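Local coordinates for protein beta sliding clamp (Caulobacter crescentus, PDB 5WCE) that probably encircles DNA as a ring-shaped head-to-tail homodimer and tethers DNA polymerases and other proteins to it, making replication processive, at residues R14-L18 and V85-D90; D55-I60 and K211-E215; S232-V236 and T246-I250. The contacts are given in a common frame with arbitrary orientation. Residues are numbered along the deposited sequence.

Contact 1 (R14-L18 and V85-D90); sequences RAALL and VRKLPD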
loop_
_atom_site.group_PDB
_atom_site.type_symbol
_atom_site.label_atom_id
_atom_site.label_comp_id
_atom_site.label_asym_id
_atom_site.label_seq_id
_atom_site.Cartn_x
_atom_site.Cartn_y
_atom_site.Cartn_z
ATOM N N ARG A 14 4.242 -2.678 -28.999
ATOM C CA ARG A 14 3.907 -2.175 -27.652
ATOM C C ARG A 14 4.592 -3.045 -26.580
ATOM O O ARG A 14 5.222 -2.503 -25.694
ATOM C CB ARG A 14 2.388 -2.114 -27.437
ATOM C CG ARG A 14 1.996 -1.814 -25.986
ATOM C CD ARG A 14 0.500 -1.945 -25.771
ATOM N NE ARG A 14 0.194 -1.777 -24.364
ATOM C CZ ARG A 14 0.274 -2.720 -23.435
ATOM N NH1 ARG A 14 0.638 -3.959 -23.726
ATOM N NH2 ARG A 14 -0.000 -2.412 -22.185
ATOM N N ALA A 15 4.478 -4.376 -26.684
ATOM C CA ALA A 15 5.012 -5.244 -25.642
ATOM C C ALA A 15 6.522 -5.075 -25.513
ATOM O O ALA A 15 7.035 -4.980 -24.400
ATOM C CB ALA A 15 4.640 -6.696 -25.870
ATOM N N ALA A 16 7.224 -4.974 -26.645
ATOM C CA ALA A 16 8.678 -4.745 -26.617
ATOM C C ALA A 16 9.077 -3.405 -26.040
ATOM O O ALA A 16 10.066 -3.268 -25.283
ATOM C CB ALA A 16 9.258 -4.884 -28.018
ATOM N N LEU A 17 8.340 -2.382 -26.432
ATOM C CA LEU A 17 8.591 -1.028 -25.975
ATOM C C LEU A 17 8.337 -0.944 -24.482
ATOM O O LEU A 17 9.143 -0.374 -23.736
ATOM C CB LEU A 17 7.659 -0.044 -26.723
ATOM C CG LEU A 17 7.761 1.427 -26.356
ATOM C CD1 LEU A 17 9.178 1.944 -26.394
ATOM C CD2 LEU A 17 6.839 2.235 -27.283
ATOM N N LEU A 18 7.239 -1.533 -24.051
ATOM C CA LEU A 18 6.853 -1.536 -22.648
ATOM C C LEU A 18 7.840 -2.258 -21.782
ATOM O O LEU A 18 8.162 -1.768 -20.708
ATOM C CB LEU A 18 5.466 -2.144 -22.464
ATOM C CG LEU A 18 4.793 -2.100 -21.107
ATOM C CD1 LEU A 18 4.611 -0.665 -20.646
ATOM C CD2 LEU A 18 3.433 -2.772 -21.217
ATOM N N VAL A 85 2.593 4.259 -22.908
ATOM C CA VAL A 85 2.690 2.983 -23.606
ATOM C C VAL A 85 1.894 1.889 -22.874
ATOM O O VAL A 85 1.209 1.101 -23.507
ATOM C CB VAL A 85 4.169 2.558 -23.860
ATOM C CG1 VAL A 85 4.219 1.180 -24.499
ATOM C CG2 VAL A 85 4.867 3.619 -24.725
ATOM N N ARG A 86 1.977 1.894 -21.566
ATOM C CA ARG A 86 1.206 0.993 -20.727
ATOM C C ARG A 86 -0.297 1.062 -21.045
ATOM O O ARG A 86 -0.971 0.058 -21.061
ATOM C CB ARG A 86 1.445 1.319 -19.250
ATOM C CG ARG A 86 1.087 0.176 -18.307
ATOM C CD ARG A 86 1.269 0.531 -16.843
ATOM N NE ARG A 86 0.504 1.724 -16.474
ATOM C CZ ARG A 86 -0.832 1.820 -16.384
ATOM N NH1 ARG A 86 -1.654 0.794 -16.675
ATOM N NH2 ARG A 86 -1.387 2.976 -16.034
ATOM N N LYS A 87 -0.813 2.244 -21.327
ATOM C CA LYS A 87 -2.223 2.429 -21.547
ATOM C C LYS A 87 -2.624 2.204 -22.992
ATOM O O LYS A 87 -3.818 2.193 -23.272
ATOM C CB LYS A 87 -2.633 3.831 -21.119
ATOM C CG LYS A 87 -2.413 4.082 -19.657
ATOM C CD LYS A 87 -2.748 5.526 -19.295
ATOM C CE LYS A 87 -2.335 5.886 -17.853
ATOM N NZ LYS A 87 -2.803 7.302 -17.610
ATOM N N LEU A 88 -1.668 2.040 -23.908
ATOM C CA LEU A 88 -2.016 1.748 -25.286
ATOM C C LEU A 88 -2.667 0.363 -25.407
ATOM O O LEU A 88 -2.415 -0.499 -24.606
ATOM C CB LEU A 88 -0.798 1.876 -26.218
ATOM C CG LEU A 88 -0.166 3.261 -26.400
ATOM C CD1 LEU A 88 1.161 3.225 -27.142
ATOM C CD2 LEU A 88 -1.145 4.178 -27.086
ATOM N N PRO A 89 -3.542 0.159 -26.411
ATOM C CA PRO A 89 -4.188 -1.175 -26.532
ATOM C C PRO A 89 -3.167 -2.308 -26.693
ATOM O O PRO A 89 -2.135 -2.112 -27.336
ATOM C CB PRO A 89 -5.018 -1.068 -27.784
ATOM C CG PRO A 89 -4.950 0.341 -28.230
ATOM C CD PRO A 89 -3.803 1.003 -27.573
ATOM N N ASP A 90 -3.458 -3.463 -26.106
ATOM C CA ASP A 90 -2.700 -4.708 -26.322
ATOM C C ASP A 90 -2.485 -4.956 -27.815
ATOM O O ASP A 90 -3.399 -4.781 -28.632
ATOM C CB ASP A 90 -3.501 -5.924 -25.846
ATOM C CG ASP A 90 -3.520 -6.079 -24.385
ATOM O OD1 ASP A 90 -2.817 -5.340 -23.675
ATOM O OD2 ASP A 90 -4.279 -6.969 -23.929
#
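Arg14, in the first turn of helix 14-25, spends its guanidinium on the carbonyl oxygens where helix 78-87 runs out. Arg14 NH2 donates to Arg86 O at 2.9 Å with an N-H...O angle of 164°. Arg14 NE gives a weak bond to Val85 O (3.2 Å, 130°), an oxygen that also accepts from Leu88 N at 3.1 Å; Leu88 O lies 2.9 Å from Arg14 NE. Asp90 OD1 sits over one face of the group, 3.7 Å from Arg14 NH1, so that long salt bridge is electrostatic only. Alongside Arg14, Leu17 CD2 meets Val85 CG2 at 3.5 Å and Leu18 CB meets Val85 CG1 at 4.1 Å, while Val94 of strand 93-97 backs Arg14, Leu17 and Leu88. Arg86 turns its own charge to Glu83. Lys87 NZ forms a salt bridge with Asp281 of the second subunit, and Lys87 O hydrogen-bonds its Arg282, on which Leu88 and Pro89 pack. The chemistry implies a cationic side chain gathered among last-turn and loop carbonyls, at a helix end that itself forms dimer interface.

Contact 2 (D55-I60 and K211-E215); sequences DLDMEI and KTIAE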
loop_
_atom_site.group_PDB
_atom_site.type_symbol
_atom_site.label_atom_id
_atom_site.label_comp_id
_atom_site.label_asym_id
_atom_site.label_seq_id
_atom_site.Cartn_x
_atom_site.Cartn_y
_atom_site.Cartn_z
ATOM N N ASP A 55 20.443 8.056 -12.589
ATOM C CA ASP A 55 20.331 9.004 -11.491
ATOM C C ASP A 55 21.696 9.571 -11.128
ATOM O O ASP A 55 21.897 10.114 -10.019
ATOM C CB ASP A 55 19.649 8.358 -10.301
ATOM C CG ASP A 55 20.490 7.234 -9.675
ATOM O OD1 ASP A 55 21.653 7.007 -10.152
ATOM O OD2 ASP A 55 19.985 6.641 -8.706
ATOM N N LEU A 56 22.641 9.418 -12.048
ATOM C CA LEU A 56 24.052 9.807 -11.872
ATOM C C LEU A 56 24.899 8.793 -11.094
ATOM O O LEU A 56 26.080 8.655 -11.417
ATOM C CB LEU A 56 24.283 11.227 -11.329
ATOM C CG LEU A 56 23.623 12.406 -12.092
ATOM C CD1 LEU A 56 23.781 13.692 -11.325
ATOM C CD2 LEU A 56 24.201 12.505 -13.489
ATOM N N ASP A 57 24.340 8.096 -10.120
ATOM C CA ASP A 57 25.066 7.008 -9.441
ATOM C C ASP A 57 25.074 5.734 -10.249
ATOM O O ASP A 57 26.073 4.997 -10.280
ATOM C CB ASP A 57 24.473 6.744 -8.057
ATOM C CG ASP A 57 24.687 7.918 -7.112
ATOM O OD1 ASP A 57 25.773 8.548 -7.127
ATOM O OD2 ASP A 57 23.754 8.245 -6.383
ATOM N N MET A 58 23.963 5.464 -10.921
ATOM C CA MET A 58 23.822 4.281 -11.720
ATOM C C MET A 58 23.048 4.546 -13.006
ATOM O O MET A 58 22.315 5.558 -13.105
ATOM C CB MET A 58 23.153 3.196 -10.938
ATOM C CG MET A 58 21.648 3.395 -10.749
ATOM S SD MET A 58 20.916 2.333 -9.477
ATOM C CE MET A 58 21.527 3.340 -8.136
ATOM N N GLU A 59 23.277 3.652 -13.962
ATOM C CA GLU A 59 22.661 3.752 -15.283
ATOM C C GLU A 59 22.054 2.417 -15.607
ATOM O O GLU A 59 22.738 1.378 -15.473
ATOM C CB GLU A 59 23.708 4.094 -16.339
ATOM C CG GLU A 59 23.178 4.153 -17.776
ATOM C CD GLU A 59 24.318 4.161 -18.766
ATOM O OE1 GLU A 59 24.582 5.223 -19.287
ATOM O OE2 GLU A 59 24.988 3.115 -18.907
ATOM N N ILE A 60 20.815 2.410 -16.069
ATOM C CA ILE A 60 20.232 1.193 -16.600
ATOM C C ILE A 60 20.094 1.383 -18.097
ATOM O O ILE A 60 19.615 2.466 -18.524
ATOM C CB ILE A 60 18.848 0.876 -16.008
ATOM C CG1 ILE A 60 18.869 0.868 -14.465
ATOM C CG2 ILE A 60 18.368 -0.443 -16.525
ATOM C CD1 ILE A 60 17.520 0.582 -13.787
ATOM N N LYS A 211 20.680 1.425 -3.321
ATOM C CA LYS A 211 19.745 1.528 -4.435
ATOM C C LYS A 211 20.167 0.640 -5.603
ATOM O O LYS A 211 19.337 0.062 -6.303
ATOM C CB LYS A 211 19.545 2.994 -4.857
ATOM C CG LYS A 211 18.591 3.125 -6.055
ATOM C CD LYS A 211 18.333 4.569 -6.475
ATOM C CE LYS A 211 17.540 4.635 -7.772
ATOM N NZ LYS A 211 17.420 6.067 -8.206
ATOM N N THR A 212 21.472 0.545 -5.846
ATOM C CA THR A 212 21.981 -0.321 -6.914
ATOM C C THR A 212 21.637 -1.787 -6.717
ATOM O O THR A 212 21.250 -2.476 -7.644
ATOM C CB THR A 212 23.529 -0.164 -7.030
ATOM O OG1 THR A 212 23.845 1.244 -7.285
ATOM C CG2 THR A 212 24.082 -1.092 -8.135
ATOM N N ILE A 213 21.791 -2.252 -5.477
ATOM C CA ILE A 213 21.375 -3.617 -5.103
ATOM C C ILE A 213 19.880 -3.804 -5.378
ATOM O O ILE A 213 19.493 -4.814 -5.916
ATOM C CB ILE A 213 21.761 -3.921 -3.636
ATOM C CG1 ILE A 213 23.278 -4.056 -3.525
ATOM C CG2 ILE A 213 21.001 -5.137 -3.100
ATOM C CD1 ILE A 213 23.884 -5.209 -4.305
ATOM N N ALA A 214 19.071 -2.819 -5.036
ATOM C CA ALA A 214 17.641 -2.916 -5.175
ATOM C C ALA A 214 17.264 -3.047 -6.653
ATOM O O ALA A 214 16.488 -3.926 -7.033
ATOM C CB ALA A 214 16.957 -1.721 -4.550
ATOM N N GLU A 215 17.876 -2.203 -7.483
ATOM C CA GLU A 215 17.591 -2.189 -8.901
ATOM C C GLU A 215 18.134 -3.436 -9.564
ATOM O O GLU A 215 17.445 -4.030 -10.403
ATOM C CB GLU A 215 18.134 -0.905 -9.555
ATOM C CG GLU A 215 17.417 0.358 -9.090
ATOM C CD GLU A 215 15.922 0.262 -9.334
ATOM O OE1 GLU A 215 15.591 -0.056 -10.474
ATOM O OE2 GLU A 215 15.106 0.409 -8.382
#
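This is a buried helix-on-sheet contact between domains: the start of strand 58-65, in the N-terminal domain, faces helix 210-220 of the central domain, with one salt bridge beside the packing of Met58 against Lys211, Thr212 and Glu215. The short segments 58-60 and 211-215 run almost parallel, at 15°, with axes 10.1 Å apart, a spacing that side chains must fill. Met58 contributes the largest share: it has 84 Å² covered, and its CA is the nearest to Thr212 CA, at 6.9 Å. With rotamers p, t, p, its side chain lies against the helix, so that Met58 CE reaches Lys211 CG at 3.6 Å and Thr212 OG1 at 3.2 Å, while Met58 SD is 4.0 Å from Glu215 CG. The approach to Thr212 is packing only, for its hydroxyl is hydrogen-bonded to Ser247 OG. Two residues along the strand, on the same side, Ile60 CD1 approaches Glu215 OE1 at 3.9 Å; the carboxylate of Glu215 is paired with Arg218.

The polar anchor is Lys211 NZ, which donates to Asp55 OD2 at 2.7 Å along a fully extended side chain. Asp55 divides its carboxylate, since OD1 accepts from Met58 N at 2.9 Å (159°) and weakly from Asp57 N at 2.9 Å (125°), an Asx motif that shapes the turn into the strand. Lys211 NZ also serves Glu29 and Val27 O, which ties in the chain beyond helix 14-25.

Strand 58-65 is flanked in its sheet by strand 48-54, through the Ile60 to Ala53 backbone bond, and by strand 243-248, whose Leu245 and Ser247 side chains also touch Met58 under helix 210-220.

Contact 3 (S232-V236 and T246-I250); sequences SPQKV and TSKVI
Two strong backbone hydrogen bonds define this antiparallel pairing: Ser247 N to Val236 O at 2.8 Å and Val236 N to Ser247 O at 2.9 Å, both with N-H...O angles of 163°. They make Val236 and Ser247 a hydrogen-bonded pair, CA atoms 5.4 Å apart, side chains on one face, backbones extended (phi/psi -133/143 and -140/145). CA-H...O contacts flank it, Lys235 CA to Ser247 O at 3.3 Å and Thr246 CA to Val236 O at 3.4 Å. Lys235 CA (-149/155) lies 4.7 Å from Lys248 CA (-61/161), their side chains diverging, and Val249 N (-116/158) reaches Gln234 O only weakly (3.4 Å, 136°). The end-to-end directions of 233-236 and 246-249 are 142° apart, so the pairing loosens toward Gln234 and Val249.

The chain enters through an ST turn: Ser232, chi1 p, accepts at OG from Gln234 N (3.1 Å), with Pro233 and Gln234 near -68/-12 and -109/-17. Ser232 N bonds to Lys235 O at 2.9 Å. Ser247, chi1 t, donates from OG to Lys248 O at 2.6 Å.

Packing centres on Val249 (chi1 m), whose CG1 meets Val236 CG1 (chi1 p) at 4.1 Å and whose CG2 lies 3.2 Å from Pro233 O.

These segments form the open end of the hairpin 235-240/243-248. Strand 243-248 pairs on its other edge with strand 58-65, Val208 and Pro209 cover Val236 and Ser247, and Ser247 OG is hydrogen-bonded to Thr212 OG1 of helix 210-220.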
loop_
_atom_site.group_PDB
_atom_site.type_symbol
_atom_site.label_atom_id
_atom_site.label_comp_id
_atom_site.label_asym_id
_atom_site.label_seq_id
_atom_site.Cartn_x
_atom_site.Cartn_y
_atom_site.Cartn_z
ATOM N N SER A 232 35.387 -3.150 -10.857
ATOM C CA SER A 232 36.645 -2.437 -10.657
ATOM C C SER A 232 36.530 -1.762 -9.286
ATOM O O SER A 232 35.430 -1.765 -8.690
ATOM C CB SER A 232 36.801 -1.349 -11.705
ATOM O OG SER A 232 35.894 -0.283 -11.453
ATOM N N PRO A 233 37.603 -1.126 -8.808
ATOM C CA PRO A 233 37.444 -0.389 -7.517
ATOM C C PRO A 233 36.515 0.852 -7.614
ATOM O O PRO A 233 36.134 1.372 -6.599
ATOM C CB PRO A 233 38.891 0.031 -7.172
ATOM C CG PRO A 233 39.781 -0.855 -8.018
ATOM C CD PRO A 233 39.008 -1.101 -9.279
ATOM N N GLN A 234 36.156 1.289 -8.821
ATOM C CA GLN A 234 35.278 2.436 -9.001
ATOM C C GLN A 234 33.877 2.096 -9.493
ATOM O O GLN A 234 32.988 2.931 -9.397
ATOM C CB GLN A 234 35.914 3.430 -9.974
ATOM C CG GLN A 234 37.244 3.991 -9.520
ATOM C CD GLN A 234 38.446 3.073 -9.779
ATOM O OE1 GLN A 234 38.443 2.248 -10.703
ATOM N NE2 GLN A 234 39.486 3.225 -8.964
ATOM N N LYS A 235 33.673 0.905 -10.037
ATOM C CA LYS A 235 32.403 0.568 -10.734
ATOM C C LYS A 235 32.040 -0.876 -10.611
ATOM O O LYS A 235 32.899 -1.740 -10.430
ATOM C CB LYS A 235 32.464 0.872 -12.232
ATOM C CG LYS A 235 32.695 2.332 -12.533
ATOM C CD LYS A 235 31.954 2.819 -13.721
ATOM C CE LYS A 235 31.569 4.285 -13.549
ATOM N NZ LYS A 235 32.580 5.091 -14.181
ATOM N N VAL A 236 30.755 -1.130 -10.737
ATOM C CA VAL A 236 30.224 -2.464 -10.838
ATOM C C VAL A 236 29.221 -2.464 -11.999
ATOM O O VAL A 236 28.552 -1.451 -12.250
ATOM C CB VAL A 236 29.649 -2.936 -9.483
ATOM C CG1 VAL A 236 28.489 -2.119 -9.021
ATOM C CG2 VAL A 236 29.175 -4.356 -9.558
ATOM N N THR A 246 24.961 -0.350 -14.720
ATOM C CA THR A 246 26.332 0.052 -14.384
ATOM C C THR A 246 26.235 1.066 -13.248
ATOM O O THR A 246 25.423 2.011 -13.320
ATOM C CB THR A 246 27.046 0.662 -15.598
ATOM O OG1 THR A 246 26.911 -0.192 -16.738
ATOM C CG2 THR A 246 28.484 0.907 -15.289
ATOM N N SER A 247 27.048 0.902 -12.200
ATOM C CA SER A 247 26.945 1.771 -11.008
ATOM C C SER A 247 28.287 2.156 -10.450
ATOM O O SER A 247 29.255 1.339 -10.441
ATOM C CB SER A 247 26.112 1.066 -9.901
ATOM O OG SER A 247 26.079 1.817 -8.681
ATOM N N LYS A 248 28.365 3.390 -9.934
ATOM C CA LYS A 248 29.455 3.746 -9.006
ATOM C C LYS A 248 29.371 2.854 -7.756
ATOM O O LYS A 248 28.319 2.282 -7.445
ATOM C CB LYS A 248 29.353 5.187 -8.540
ATOM C CG LYS A 248 29.545 6.211 -9.653
ATOM C CD LYS A 248 29.217 7.596 -9.141
ATOM C CE LYS A 248 29.314 8.581 -10.297
ATOM N NZ LYS A 248 28.954 9.950 -9.861
ATOM N N VAL A 249 30.500 2.792 -7.056
ATOM C CA VAL A 249 30.591 2.052 -5.794
ATOM C C VAL A 249 30.877 3.064 -4.709
ATOM O O VAL A 249 31.294 4.164 -4.997
ATOM C CB VAL A 249 31.663 0.919 -5.816
ATOM C CG1 VAL A 249 31.299 -0.160 -6.856
ATOM C CG2 VAL A 249 33.022 1.438 -6.005
ATOM N N ILE A 250 30.579 2.734 -3.470
ATOM C CA ILE A 250 30.848 3.660 -2.386
ATOM C C ILE A 250 32.364 3.694 -2.105
ATOM O O ILE A 250 32.961 2.657 -1.880
ATOM C CB ILE A 250 30.029 3.329 -1.142
ATOM C CG1 ILE A 250 28.557 3.540 -1.470
ATOM C CG2 ILE A 250 30.493 4.188 0.032
ATOM C CD1 ILE A 250 27.579 3.058 -0.452
#

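Along the chain, contacts 1 and 2 interleave: segment 55-60 falls between the two halves of contact 1, and 211-215 follows both. Contact 3 comes last. Contact 1 lies far out in the N-terminal domain, its centre 24 Å from that of contact 2 and 33 Å from that of contact 3, close to the second subunit. Contacts 2 and 3, with centres 10 Å apart, touch: neighbouring strands 58-65 and 243-248 join them in one eight-stranded sheet, with Thr212 OG1 2.7 Å from Ser247 OG and Glu59 N 2.8 Å from Thr246 O. That sheet spans the N-terminal and central domains, so the pair marks their seam within the chain, whereas contact 1 borders the seam between subunits.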